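Local coordinates for protein DNA ligase (PDB 3GDE) that probably seals nicks in double-stranded DNA during replication, recombination and repair, using ATP and passing through an enzyme-bound AMP intermediate, at residues A[285-290]-A[368-373]; A[70-75]-A[138-143]; A[454-459]-A[540-545]; A[241-246]-A[414-419]. All coordinates share one frame; numbering follows the deposited sequence.

Contact 1. Residues A[285-290]-A[368-373]; sequences VEEIKK and SEKIKL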
loop_
_atom_site.group_PDB
_atom_site.type_symbol
_atom_site.label_atom_id
_atom_site.label_comp_id
_atom_site.label_asym_id
_atom_site.label_seq_id
_atom_site.Cartn_x
_atom_site.Cartn_y
_atom_site.Cartn_z
ATOM N N VAL A 285 16.818 14.783 -5.254
ATOM C CA VAL A 285 17.372 15.055 -3.917
ATOM C C VAL A 285 18.334 16.262 -3.918
ATOM O O VAL A 285 18.158 17.201 -3.130
ATOM C CB VAL A 285 18.023 13.773 -3.294
ATOM C CG1 VAL A 285 18.887 14.096 -2.082
ATOM C CG2 VAL A 285 16.942 12.782 -2.905
ATOM N N GLU A 286 19.321 16.247 -4.817
ATOM C CA GLU A 286 20.289 17.348 -4.924
ATOM C C GLU A 286 19.629 18.681 -5.259
ATOM O O GLU A 286 19.984 19.706 -4.668
ATOM C CB GLU A 286 21.405 17.039 -5.931
ATOM C CG GLU A 286 22.466 16.071 -5.426
ATOM C CD GLU A 286 23.221 16.556 -4.180
ATOM O OE1 GLU A 286 23.754 15.690 -3.448
ATOM O OE2 GLU A 286 23.299 17.780 -3.927
ATOM N N GLU A 287 18.659 18.660 -6.180
ATOM C CA GLU A 287 17.940 19.875 -6.590
ATOM C C GLU A 287 17.120 20.468 -5.457
ATOM O O GLU A 287 16.955 21.683 -5.378
ATOM C CB GLU A 287 17.026 19.601 -7.786
ATOM C CG GLU A 287 17.744 19.118 -9.021
ATOM C CD GLU A 287 18.496 20.219 -9.755
ATOM O OE1 GLU A 287 18.120 21.410 -9.620
ATOM O OE2 GLU A 287 19.456 19.877 -10.482
ATOM N N ILE A 288 16.591 19.603 -4.598
ATOM C CA ILE A 288 15.877 20.028 -3.394
ATOM C C ILE A 288 16.817 20.746 -2.404
ATOM O O ILE A 288 16.469 21.789 -1.838
ATOM C CB ILE A 288 15.143 18.818 -2.755
ATOM C CG1 ILE A 288 13.807 18.594 -3.470
ATOM C CG2 ILE A 288 14.932 19.005 -1.253
ATOM C CD1 ILE A 288 13.385 17.152 -3.560
ATOM N N LYS A 289 18.015 20.192 -2.232
ATOM C CA LYS A 289 19.034 20.766 -1.344
ATOM C C LYS A 289 19.498 22.153 -1.778
ATOM O O LYS A 289 19.798 22.995 -0.932
ATOM C CB LYS A 289 20.224 19.819 -1.192
ATOM C CG LYS A 289 19.844 18.506 -0.533
ATOM C CD LYS A 289 21.036 17.626 -0.246
ATOM C CE LYS A 289 20.620 16.479 0.646
ATOM N NZ LYS A 289 21.679 15.435 0.783
ATOM N N LYS A 290 19.529 22.411 -3.083
ATOM C CA LYS A 290 19.869 23.764 -3.538
ATOM C C LYS A 290 18.684 24.703 -3.735
ATOM O O LYS A 290 18.830 25.913 -3.579
ATOM C CB LYS A 290 20.819 23.775 -4.751
ATOM C CG LYS A 290 20.440 22.895 -5.915
ATOM C CD LYS A 290 21.385 23.139 -7.073
ATOM C CE LYS A 290 21.459 21.932 -7.994
ATOM N NZ LYS A 290 22.180 22.257 -9.264
ATOM N N SER A 368 13.953 26.521 -10.046
ATOM C CA SER A 368 15.076 26.269 -10.938
ATOM C C SER A 368 14.590 25.471 -12.150
ATOM O O SER A 368 13.380 25.320 -12.357
ATOM C CB SER A 368 16.194 25.528 -10.197
ATOM O OG SER A 368 15.724 24.343 -9.582
ATOM N N GLU A 369 15.519 24.962 -12.956
ATOM C CA GLU A 369 15.133 24.189 -14.137
ATOM C C GLU A 369 14.497 22.852 -13.752
ATOM O O GLU A 369 13.632 22.344 -14.465
ATOM C CB GLU A 369 16.311 23.989 -15.105
ATOM C CG GLU A 369 17.436 23.088 -14.587
ATOM C CD GLU A 369 18.134 22.285 -15.686
ATOM O OE1 GLU A 369 19.113 21.563 -15.359
ATOM O OE2 GLU A 369 17.705 22.362 -16.866
ATOM N N LYS A 370 14.920 22.298 -12.616
ATOM C CA LYS A 370 14.460 20.981 -12.182
ATOM C C LYS A 370 13.446 21.002 -11.029
ATOM O O LYS A 370 12.856 19.969 -10.720
ATOM C CB LYS A 370 15.647 20.073 -11.843
ATOM C CG LYS A 370 16.530 19.710 -13.031
ATOM C CD LYS A 370 17.268 18.391 -12.781
ATOM C CE LYS A 370 18.388 18.180 -13.798
ATOM N NZ LYS A 370 19.136 16.906 -13.573
ATOM N N ILE A 371 13.254 22.167 -10.405
ATOM C CA ILE A 371 12.286 22.330 -9.305
ATOM C C ILE A 371 11.342 23.496 -9.599
ATOM O O ILE A 371 11.771 24.648 -9.683
ATOM C CB ILE A 371 12.979 22.563 -7.907
ATOM C CG1 ILE A 371 13.899 21.393 -7.504
ATOM C CG2 ILE A 371 11.948 22.892 -6.807
ATOM C CD1 ILE A 371 13.228 20.015 -7.372
ATOM N N LYS A 372 10.055 23.194 -9.747
ATOM C CA LYS A 372 9.066 24.214 -10.078
ATOM C C LYS A 372 7.927 24.254 -9.075
ATOM O O LYS A 372 7.690 23.288 -8.355
ATOM C CB LYS A 372 8.492 23.964 -11.478
ATOM C CG LYS A 372 9.496 23.464 -12.512
ATOM C CD LYS A 372 10.340 24.596 -13.061
ATOM C CE LYS A 372 9.699 25.240 -14.276
ATOM N NZ LYS A 372 10.743 25.896 -15.125
ATOM N N LEU A 373 7.238 25.389 -9.036
ATOM C CA LEU A 373 5.924 25.493 -8.425
ATOM C C LEU A 373 4.841 25.218 -9.454
ATOM O O LEU A 373 4.952 25.636 -10.611
ATOM C CB LEU A 373 5.702 26.891 -7.852
ATOM C CG LEU A 373 5.758 27.122 -6.337
ATOM C CD1 LEU A 373 6.561 26.050 -5.630
ATOM C CD2 LEU A 373 6.311 28.514 -6.032
HETATM O O HOH W 1 18.319 23.249 -11.502
#
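Helix 282-291 packs on the start of strand 371-379, a largely buried helix-to-strand contact in the adenylation domain, centred on E287 against K370 and I371. The stem of E287 is apolar, and E287 CB lies 3.6 Å from I371 CG1. Beyond it the chain bends (chi2 -75°), swinging E287 CD to 3.5 Å from K370 CB. The extended lysine side chain crosses the glutamate at about a right angle, with K370 CD 3.5 Å from E287 OE2. The opposite charges are likely to attract only loosely: K370 NZ stays 4.3 Å from E287 OE2, beyond a salt bridge, while K290 NZ makes a long ion pair of 3.8 Å with E287 OE2. The other oxygen, E287 OE1, accepts from a water at 2.6 Å, and that water reaches S368 OG weakly; the serine hydroxyl is held more firmly by S291 OG. An alanine in place of E287 would probably keep the CB packing on I371 but cost the water its E287 acceptor, K290 its long ion pair and the aliphatic part of K370 its cover on this side. Branched I288 and I371 suit the apolar side, meeting through I288 CG1 and I371 CD1 at 4.2 Å. I288 rests on V260 and W262 of strand 256-262, whereas I371 leans on A337 and F339 of strand 335-342, parallel to 371-379.

Contact 2. Residues A[70-75]-A[138-143]; sequences YEALEN and RKIMLL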
loop_
_atom_site.group_PDB
_atom_site.type_symbol
_atom_site.label_atom_id
_atom_site.label_comp_id
_atom_site.label_asym_id
_atom_site.label_seq_id
_atom_site.Cartn_x
_atom_site.Cartn_y
_atom_site.Cartn_z
ATOM N N TYR A 70 9.449 -22.718 1.700
ATOM C CA TYR A 70 9.498 -24.118 1.286
ATOM C C TYR A 70 10.754 -24.848 1.779
ATOM O O TYR A 70 10.655 -25.922 2.370
ATOM C CB TYR A 70 9.375 -24.246 -0.235
ATOM C CG TYR A 70 7.953 -24.173 -0.751
ATOM C CD1 TYR A 70 7.582 -23.212 -1.694
ATOM C CD2 TYR A 70 6.981 -25.056 -0.292
ATOM C CE1 TYR A 70 6.277 -23.135 -2.168
ATOM C CE2 TYR A 70 5.680 -24.990 -0.755
ATOM C CZ TYR A 70 5.337 -24.031 -1.697
ATOM O OH TYR A 70 4.048 -23.978 -2.156
ATOM N N GLU A 71 11.918 -24.262 1.537
ATOM C CA GLU A 71 13.187 -24.838 1.973
ATOM C C GLU A 71 13.270 -25.016 3.495
ATOM O O GLU A 71 13.761 -26.048 3.967
ATOM C CB GLU A 71 14.365 -23.992 1.491
ATOM C CG GLU A 71 14.348 -23.641 0.001
ATOM C CD GLU A 71 14.961 -24.719 -0.879
ATOM O OE1 GLU A 71 14.326 -25.782 -1.075
ATOM O OE2 GLU A 71 16.074 -24.492 -1.397
ATOM N N ALA A 72 12.793 -24.024 4.253
ATOM C CA ALA A 72 12.780 -24.108 5.717
ATOM C C ALA A 72 11.855 -25.220 6.190
ATOM O O ALA A 72 12.200 -25.984 7.089
ATOM C CB ALA A 72 12.383 -22.772 6.343
ATOM N N LEU A 73 10.684 -25.311 5.576
ATOM C CA LEU A 73 9.718 -26.358 5.884
ATOM C C LEU A 73 10.245 -27.752 5.518
ATOM O O LEU A 73 9.988 -28.719 6.233
ATOM C CB LEU A 73 8.363 -26.058 5.215
ATOM C CG LEU A 73 7.543 -24.915 5.845
ATOM C CD1 LEU A 73 6.375 -24.473 4.965
ATOM C CD2 LEU A 73 7.038 -25.277 7.234
ATOM N N GLU A 74 10.984 -27.836 4.412
ATOM C CA GLU A 74 11.733 -29.027 4.028
ATOM C C GLU A 74 12.690 -29.439 5.146
ATOM O O GLU A 74 12.714 -30.603 5.563
ATOM C CB GLU A 74 12.603 -28.713 2.819
ATOM C CG GLU A 74 12.041 -28.964 1.453
ATOM C CD GLU A 74 13.148 -29.424 0.515
ATOM O OE1 GLU A 74 13.495 -30.619 0.566
ATOM O OE2 GLU A 74 13.699 -28.586 -0.240
ATOM N N ASN A 75 13.502 -28.480 5.598
ATOM C CA ASN A 75 14.503 -28.736 6.633
ATOM C C ASN A 75 13.915 -29.307 7.911
ATOM O O ASN A 75 14.444 -30.276 8.446
ATOM C CB ASN A 75 15.298 -27.474 6.979
ATOM C CG ASN A 75 16.230 -27.036 5.871
ATOM O OD1 ASN A 75 16.605 -25.861 5.794
ATOM N ND2 ASN A 75 16.608 -27.966 5.002
ATOM N N ARG A 138 21.249 -18.150 4.880
ATOM C CA ARG A 138 21.119 -17.822 6.307
ATOM C C ARG A 138 19.663 -17.518 6.692
ATOM O O ARG A 138 19.183 -17.974 7.737
ATOM C CB ARG A 138 22.038 -16.672 6.731
ATOM C CG ARG A 138 21.828 -16.311 8.183
ATOM C CD ARG A 138 22.601 -15.097 8.594
ATOM N NE ARG A 138 23.880 -15.519 9.109
ATOM C CZ ARG A 138 24.244 -15.482 10.379
ATOM N NH1 ARG A 138 23.442 -14.992 11.317
ATOM N NH2 ARG A 138 25.439 -15.937 10.693
ATOM N N LYS A 139 18.964 -16.770 5.837
ATOM C CA LYS A 139 17.534 -16.528 6.032
ATOM C C LYS A 139 16.767 -17.833 6.191
ATOM O O LYS A 139 15.938 -17.963 7.078
ATOM C CB LYS A 139 16.948 -15.728 4.875
ATOM C CG LYS A 139 17.337 -14.279 4.883
ATOM C CD LYS A 139 16.532 -13.543 3.851
ATOM C CE LYS A 139 17.260 -12.325 3.362
ATOM N NZ LYS A 139 16.378 -11.580 2.436
ATOM N N ILE A 140 17.058 -18.801 5.336
ATOM C CA ILE A 140 16.449 -20.120 5.441
ATOM C C ILE A 140 16.814 -20.776 6.787
ATOM O O ILE A 140 15.959 -21.356 7.444
ATOM C CB ILE A 140 16.824 -21.017 4.225
ATOM C CG1 ILE A 140 16.210 -20.436 2.937
ATOM C CG2 ILE A 140 16.376 -22.468 4.444
ATOM C CD1 ILE A 140 16.864 -20.927 1.612
ATOM N N MET A 141 18.071 -20.650 7.209
ATOM C CA MET A 141 18.493 -21.220 8.488
ATOM C C MET A 141 17.801 -20.568 9.685
ATOM O O MET A 141 17.429 -21.253 10.631
ATOM C CB MET A 141 20.024 -21.180 8.628
ATOM C CG MET A 141 20.757 -22.107 7.642
ATOM S SD MET A 141 19.924 -23.706 7.460
ATOM C CE MET A 141 20.210 -24.375 9.100
ATOM N N LEU A 142 17.606 -19.252 9.626
ATOM C CA LEU A 142 16.878 -18.514 10.666
ATOM C C LEU A 142 15.401 -18.881 10.738
ATOM O O LEU A 142 14.860 -19.085 11.820
ATOM C CB LEU A 142 17.049 -17.005 10.492
ATOM C CG LEU A 142 18.431 -16.448 10.851
ATOM C CD1 LEU A 142 18.578 -15.012 10.352
ATOM C CD2 LEU A 142 18.701 -16.557 12.364
ATOM N N LEU A 143 14.753 -18.965 9.581
ATOM C CA LEU A 143 13.375 -19.450 9.499
ATOM C C LEU A 143 13.232 -20.897 9.982
ATOM O O LEU A 143 12.265 -21.220 10.665
ATOM C CB LEU A 143 12.862 -19.344 8.059
ATOM C CG LEU A 143 12.687 -17.964 7.431
ATOM C CD1 LEU A 143 12.520 -18.107 5.916
ATOM C CD2 LEU A 143 11.505 -17.191 8.067
#
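I140 turns CG1 anti to its carbonyl carbon (chi1 -66°), which leaves CG2 anti to the backbone N, turned to E71, A72 and N75, while chi2 at 161° carries CD1 to the stem of E71. CG2 does most of the touching: I140 CG2 is 3.7 Å from N75 OD1 and 3.9 Å from E71 CB, and it also approaches the backbone N of A72. The second branch reaches the glutamate stem, I140 CD1 lying 4.0 Å from E71 CG. A beta-branched, wholly apolar residue suits this place because it fills the groove between E71 and N75, one helical turn apart, without needing a polar partner. Alanine suits the next position, where the helices come close: A72 CB meets L143 CB at 3.9 Å, and the CA atoms of A72 and I140 are 5.4 Å apart. The local axes approach to 8.6 Å and cross at -51°, close to the value expected when ridges of residues four apart pack into grooves of the same kind. Toward the more exposed side the amide oxygen of N75 is hydrogen-bonded to T144, and E71 has a weak, long ion pair with R81. This helix-to-helix contact belongs to the all-helical N-terminal region. Helix 66-77 leans through Y70 on helix 81-91, while K139, L142 and L143 of helix 135-149 pack on I127 of helix 117-129.

Contact 3. Residues A[454-459]-A[540-545]; sequences LDPVTG and DTIERV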
loop_
_atom_site.group_PDB
_atom_site.type_symbol
_atom_site.label_atom_id
_atom_site.label_comp_id
_atom_site.label_asym_id
_atom_site.label_seq_id
_atom_site.Cartn_x
_atom_site.Cartn_y
_atom_site.Cartn_z
ATOM N N LEU A 454 -10.258 -4.015 -2.927
ATOM C CA LEU A 454 -10.081 -4.204 -1.497
ATOM C C LEU A 454 -11.222 -3.629 -0.641
ATOM O O LEU A 454 -11.702 -2.523 -0.879
ATOM C CB LEU A 454 -8.737 -3.601 -1.075
ATOM C CG LEU A 454 -8.381 -3.600 0.418
ATOM C CD1 LEU A 454 -7.856 -4.971 0.874
ATOM C CD2 LEU A 454 -7.377 -2.473 0.716
ATOM N N ASP A 455 -11.666 -4.404 0.344
ATOM C CA ASP A 455 -12.543 -3.896 1.387
ATOM C C ASP A 455 -11.620 -3.490 2.531
ATOM O O ASP A 455 -11.065 -4.351 3.211
ATOM C CB ASP A 455 -13.532 -4.981 1.824
ATOM C CG ASP A 455 -14.455 -4.537 2.973
ATOM O OD1 ASP A 455 -14.213 -3.491 3.611
ATOM O OD2 ASP A 455 -15.435 -5.257 3.244
ATOM N N PRO A 456 -11.419 -2.175 2.728
ATOM C CA PRO A 456 -10.425 -1.712 3.700
ATOM C C PRO A 456 -10.801 -1.924 5.181
ATOM O O PRO A 456 -9.934 -1.805 6.036
ATOM C CB PRO A 456 -10.291 -0.222 3.375
ATOM C CG PRO A 456 -11.615 0.148 2.840
ATOM C CD PRO A 456 -12.086 -1.047 2.057
ATOM N N VAL A 457 -12.059 -2.237 5.487
ATOM C CA VAL A 457 -12.404 -2.550 6.876
ATOM C C VAL A 457 -12.044 -3.983 7.290
ATOM O O VAL A 457 -11.520 -4.197 8.388
ATOM C CB VAL A 457 -13.851 -2.085 7.340
ATOM C CG1 VAL A 457 -14.577 -1.246 6.284
ATOM C CG2 VAL A 457 -14.707 -3.257 7.901
ATOM N N THR A 458 -12.277 -4.940 6.391
ATOM C CA THR A 458 -12.012 -6.344 6.665
ATOM C C THR A 458 -10.721 -6.875 6.020
ATOM O O THR A 458 -10.262 -7.973 6.351
ATOM C CB THR A 458 -13.188 -7.232 6.189
ATOM O OG1 THR A 458 -13.320 -7.134 4.762
ATOM C CG2 THR A 458 -14.500 -6.807 6.860
ATOM N N GLY A 459 -10.164 -6.108 5.081
ATOM C CA GLY A 459 -9.041 -6.557 4.252
ATOM C C GLY A 459 -9.384 -7.654 3.242
ATOM O O GLY A 459 -8.497 -8.230 2.608
ATOM N N ASP A 540 -7.145 -0.485 -5.348
ATOM C CA ASP A 540 -8.314 0.365 -5.210
ATOM C C ASP A 540 -9.416 -0.317 -4.414
ATOM O O ASP A 540 -9.596 -1.533 -4.491
ATOM C CB ASP A 540 -8.794 0.853 -6.574
ATOM C CG ASP A 540 -7.905 1.952 -7.129
ATOM O OD1 ASP A 540 -7.971 3.091 -6.599
ATOM O OD2 ASP A 540 -7.135 1.677 -8.071
ATOM N N THR A 541 -10.122 0.486 -3.624
ATOM C CA THR A 541 -11.085 -0.011 -2.647
ATOM C C THR A 541 -12.476 -0.156 -3.241
ATOM O O THR A 541 -12.795 0.488 -4.248
ATOM C CB THR A 541 -11.145 0.919 -1.413
ATOM O OG1 THR A 541 -11.527 2.241 -1.822
ATOM C CG2 THR A 541 -9.787 0.981 -0.719
ATOM N N ILE A 542 -13.298 -1.005 -2.627
ATOM C CA ILE A 542 -14.713 -1.123 -3.014
ATOM C C ILE A 542 -15.447 0.237 -3.025
ATOM O O ILE A 542 -16.322 0.471 -3.867
ATOM C CB ILE A 542 -15.466 -2.177 -2.145
ATOM C CG1 ILE A 542 -16.904 -2.384 -2.636
ATOM C CG2 ILE A 542 -15.433 -1.813 -0.649
ATOM C CD1 ILE A 542 -17.011 -2.935 -4.051
ATOM N N GLU A 543 -15.066 1.123 -2.104
ATOM C CA GLU A 543 -15.578 2.491 -2.060
ATOM C C GLU A 543 -15.229 3.286 -3.325
ATOM O O GLU A 543 -16.079 3.986 -3.867
ATOM C CB GLU A 543 -15.080 3.216 -0.800
ATOM C CG GLU A 543 -15.536 4.670 -0.664
ATOM C CD GLU A 543 -15.445 5.208 0.767
ATOM O OE1 GLU A 543 -14.658 4.663 1.591
ATOM O OE2 GLU A 543 -16.168 6.191 1.062
ATOM N N ARG A 544 -13.985 3.168 -3.790
ATOM C CA ARG A 544 -13.564 3.800 -5.038
ATOM C C ARG A 544 -14.422 3.317 -6.221
ATOM O O ARG A 544 -14.963 4.130 -6.980
ATOM C CB ARG A 544 -12.076 3.547 -5.311
ATOM C CG ARG A 544 -11.515 4.315 -6.521
ATOM C CD ARG A 544 -10.778 5.598 -6.107
ATOM N NE ARG A 544 -10.627 6.556 -7.206
ATOM C CZ ARG A 544 -9.657 6.525 -8.120
ATOM N NH1 ARG A 544 -8.733 5.572 -8.090
ATOM N NH2 ARG A 544 -9.611 7.450 -9.077
ATOM N N VAL A 545 -14.545 1.998 -6.363
ATOM C CA VAL A 545 -15.319 1.398 -7.447
ATOM C C VAL A 545 -16.758 1.939 -7.444
ATOM O O VAL A 545 -17.274 2.355 -8.489
ATOM C CB VAL A 545 -15.283 -0.167 -7.389
ATOM C CG1 VAL A 545 -16.139 -0.789 -8.505
ATOM C CG2 VAL A 545 -13.849 -0.670 -7.477
#
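A single beta bridge joins L454 to T541: L454 N donates to D540 O at 3.0 Å and I542 N to L454 O at 2.8 Å. L454 O also receives a CA-H contact, from T541 CA at 3.1 Å. Side chains pack beside it, the ring of P456 meeting the T541 methyl (CG to CG2, 4.1 Å) and I542 CG2 lying 4.1 Å from D455 CA. T541 is the N-cap of helix 542-550: its OG1 (chi1 59°) accepts from R544 N at 3.3 Å. An alanine in place of T541 would probably leave that first-turn N-H without its cap and open a gap against P456. R544 also bridges D540, NH1 meeting OD1 at 3.0 Å from above the carboxylate plane; D429 N holds the other oxygen. D455 forms an Asx turn with V457 N, and P456 and V457 bond through their backbones to G173 and I174. Together this is an N-capped helix joined to the end of strand 446-454 and the following loop of the OB-fold domain.

Contact 4. Residues A[241-246]-A[414-419]; sequences VREMRT and RGKNWL. With PO4 (phosphate ion), chain B.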
loop_
_atom_site.group_PDB
_atom_site.type_symbol
_atom_site.label_atom_id
_atom_site.label_comp_id
_atom_site.label_asym_id
_atom_site.label_seq_id
_atom_site.Cartn_x
_atom_site.Cartn_y
_atom_site.Cartn_z
ATOM N N VAL A 241 -16.464 23.796 -10.862
ATOM C CA VAL A 241 -16.198 25.224 -10.660
ATOM C C VAL A 241 -17.471 26.032 -10.345
ATOM O O VAL A 241 -17.451 27.267 -10.351
ATOM C CB VAL A 241 -15.367 25.831 -11.843
ATOM C CG1 VAL A 241 -16.223 26.020 -13.076
ATOM C CG2 VAL A 241 -14.704 27.147 -11.439
ATOM N N ARG A 242 -18.566 25.327 -10.058
ATOM C CA ARG A 242 -19.782 25.968 -9.560
ATOM C C ARG A 242 -20.149 25.520 -8.139
ATOM O O ARG A 242 -20.741 26.300 -7.376
ATOM C CB ARG A 242 -20.959 25.815 -10.537
ATOM C CG ARG A 242 -21.619 24.446 -10.581
ATOM C CD ARG A 242 -22.930 24.511 -11.364
ATOM N NE ARG A 242 -23.640 23.230 -11.353
ATOM C CZ ARG A 242 -23.715 22.395 -12.389
ATOM N NH1 ARG A 242 -23.138 22.695 -13.548
ATOM N NH2 ARG A 242 -24.381 21.253 -12.266
ATOM N N GLU A 243 -19.800 24.277 -7.784
ATOM C CA GLU A 243 -19.917 23.818 -6.397
ATOM C C GLU A 243 -19.034 24.709 -5.520
ATOM O O GLU A 243 -19.502 25.288 -4.539
ATOM C CB GLU A 243 -19.547 22.337 -6.241
ATOM C CG GLU A 243 -19.643 21.844 -4.790
ATOM C CD GLU A 243 -19.533 20.330 -4.631
ATOM O OE1 GLU A 243 -20.075 19.810 -3.625
ATOM O OE2 GLU A 243 -18.907 19.662 -5.492
ATOM N N MET A 244 -17.759 24.809 -5.885
ATOM C CA MET A 244 -16.909 25.886 -5.404
ATOM C C MET A 244 -17.228 27.069 -6.298
ATOM O O MET A 244 -17.271 26.926 -7.520
ATOM C CB MET A 244 -15.434 25.527 -5.552
ATOM C CG MET A 244 -15.048 24.194 -4.951
ATOM S SD MET A 244 -13.423 23.689 -5.525
ATOM C CE MET A 244 -13.399 21.979 -4.987
ATOM N N ARG A 245 -17.470 28.230 -5.702
ATOM C CA ARG A 245 -17.814 29.420 -6.474
ATOM C C ARG A 245 -16.536 30.003 -7.082
ATOM O O ARG A 245 -16.426 30.156 -8.299
ATOM C CB ARG A 245 -18.534 30.441 -5.587
ATOM C CG ARG A 245 -19.753 29.885 -4.825
ATOM C CD ARG A 245 -21.044 29.901 -5.658
ATOM N NE ARG A 245 -21.488 31.264 -5.972
ATOM C CZ ARG A 245 -22.688 31.584 -6.457
ATOM N NH1 ARG A 245 -23.601 30.645 -6.696
ATOM N NH2 ARG A 245 -22.980 32.856 -6.703
ATOM N N THR A 246 -15.577 30.321 -6.216
ATOM C CA THR A 246 -14.217 30.646 -6.619
ATOM C C THR A 246 -13.356 29.423 -6.301
ATOM O O THR A 246 -13.595 28.730 -5.307
ATOM C CB THR A 246 -13.692 31.896 -5.872
ATOM O OG1 THR A 246 -14.652 32.956 -5.976
ATOM C CG2 THR A 246 -12.375 32.374 -6.459
ATOM N N ARG A 414 -10.312 11.641 0.995
ATOM C CA ARG A 414 -10.746 11.849 -0.378
ATOM C C ARG A 414 -12.139 12.510 -0.405
ATOM O O ARG A 414 -13.152 11.861 -0.645
ATOM C CB ARG A 414 -10.721 10.503 -1.119
ATOM C CG ARG A 414 -11.366 10.462 -2.502
ATOM C CD ARG A 414 -10.984 9.180 -3.252
ATOM N NE ARG A 414 -10.108 9.545 -4.341
ATOM C CZ ARG A 414 -8.911 9.039 -4.606
ATOM N NH1 ARG A 414 -8.374 8.042 -3.905
ATOM N NH2 ARG A 414 -8.269 9.534 -5.637
ATOM N N GLY A 415 -12.183 13.805 -0.127
ATOM C CA GLY A 415 -13.440 14.555 -0.162
ATOM C C GLY A 415 -13.585 15.434 -1.397
ATOM O O GLY A 415 -12.807 15.327 -2.352
ATOM N N LYS A 416 -14.581 16.314 -1.366
ATOM C CA LYS A 416 -14.865 17.197 -2.491
ATOM C C LYS A 416 -14.054 18.505 -2.496
ATOM O O LYS A 416 -14.233 19.330 -3.389
ATOM C CB LYS A 416 -16.364 17.498 -2.550
ATOM C CG LYS A 416 -17.219 16.275 -2.862
ATOM C CD LYS A 416 -18.659 16.651 -3.220
ATOM C CE LYS A 416 -19.579 15.421 -3.176
ATOM N NZ LYS A 416 -21.027 15.808 -3.033
ATOM N N ASN A 417 -13.166 18.695 -1.519
ATOM C CA ASN A 417 -12.359 19.923 -1.457
ATOM C C ASN A 417 -11.317 20.037 -2.577
ATOM O O ASN A 417 -10.896 21.137 -2.941
ATOM C CB ASN A 417 -11.690 20.074 -0.089
ATOM C CG ASN A 417 -12.637 20.626 0.978
ATOM O OD1 ASN A 417 -12.339 20.569 2.176
ATOM N ND2 ASN A 417 -13.772 21.167 0.549
ATOM N N TRP A 418 -10.892 18.888 -3.091
ATOM C CA TRP A 418 -10.046 18.814 -4.271
ATOM C C TRP A 418 -10.803 17.957 -5.258
ATOM O O TRP A 418 -11.367 16.911 -4.890
ATOM C CB TRP A 418 -8.715 18.129 -3.963
ATOM C CG TRP A 418 -7.737 18.876 -3.086
ATOM C CD1 TRP A 418 -7.973 19.995 -2.329
ATOM C CD2 TRP A 418 -6.365 18.509 -2.841
ATOM N NE1 TRP A 418 -6.826 20.362 -1.658
ATOM C CE2 TRP A 418 -5.828 19.468 -1.953
ATOM C CE3 TRP A 418 -5.537 17.475 -3.307
ATOM C CZ2 TRP A 418 -4.494 19.424 -1.514
ATOM C CZ3 TRP A 418 -4.211 17.436 -2.875
ATOM C CH2 TRP A 418 -3.706 18.405 -1.987
ATOM N N LEU A 419 -10.825 18.401 -6.511
ATOM C CA LEU A 419 -11.433 17.620 -7.590
ATOM C C LEU A 419 -10.479 17.535 -8.779
ATOM O O LEU A 419 -9.867 18.536 -9.164
ATOM C CB LEU A 419 -12.773 18.233 -8.012
ATOM C CG LEU A 419 -13.870 18.401 -6.952
ATOM C CD1 LEU A 419 -14.903 19.400 -7.443
ATOM C CD2 LEU A 419 -14.549 17.080 -6.574
HETATM P P PO4 B . -5.240 8.679 -6.524
HETATM O O1 PO4 B . -3.826 9.141 -6.237
HETATM O O2 PO4 B . -6.141 9.878 -6.389
HETATM O O3 PO4 B . -5.355 8.135 -7.930
HETATM O O4 PO4 B . -5.622 7.617 -5.531
#
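E243, the last residue of helix 237-243, and M244 just after it press against K416 and L419 where the chain turns a corner between two short strands. M244 supplies the main apolar part of the contact. Its chain runs extended beyond CG and delivers the terminal methyl into the corner: M244 CE lies 3.2 Å from K416 O, 3.3 Å from N417 O and 3.9 Å from L419 CD1. A long, unbranched methionine suits this spot, since its slim end can come close to two carbonyl oxygens and a leucine methyl at once. E243, more exposed, sets CG anti to its backbone N (chi1 179°) and stretches out to cross K416 at about a right angle. The touching is carboxylate against aliphatic chain, with E243 OE1 3.5 Å from K416 CD. K416 NZ remains 4.2 Å from E243 OE1, too far for a salt bridge, although the opposite charges should still attract. At the other end of 414-419, R414, predicted to bind ATP, donates from NH1 to a phosphate ion (NH1 to O4, 3.2 Å) that K420 also holds; R414 NE is bonded to A231 O. The corner is flanked by strand 230-233, on which R414, K416, W418 and L419 rest, and W418 also touches F340 and D341 of strand 335-342. M244 reaches L404, while V241 leans on V382 and V385 of helix 382-394.

Contacts 3 and 4 meet: R544 NE packs 4.0 Å from R414 CZ, so the C-terminal helix comes up against the predicted ATP-binding arginine. The side chain of D540 is about 5 Å from the bound phosphate and about 7 Å from that of R272, another predicted ATP-site residue, consistent with the closed conformation. Contact 1 is nested within the chain loop closed by contact 4 inside the adenylation domain; their centres are about 30 Å apart, and the I371 side chain is about 11 Å from those of E301 and F340. Contact 2 stands apart in the N-terminal region, its centre about 54 Å from that of contact 4 and about 35 Å from that of contact 3.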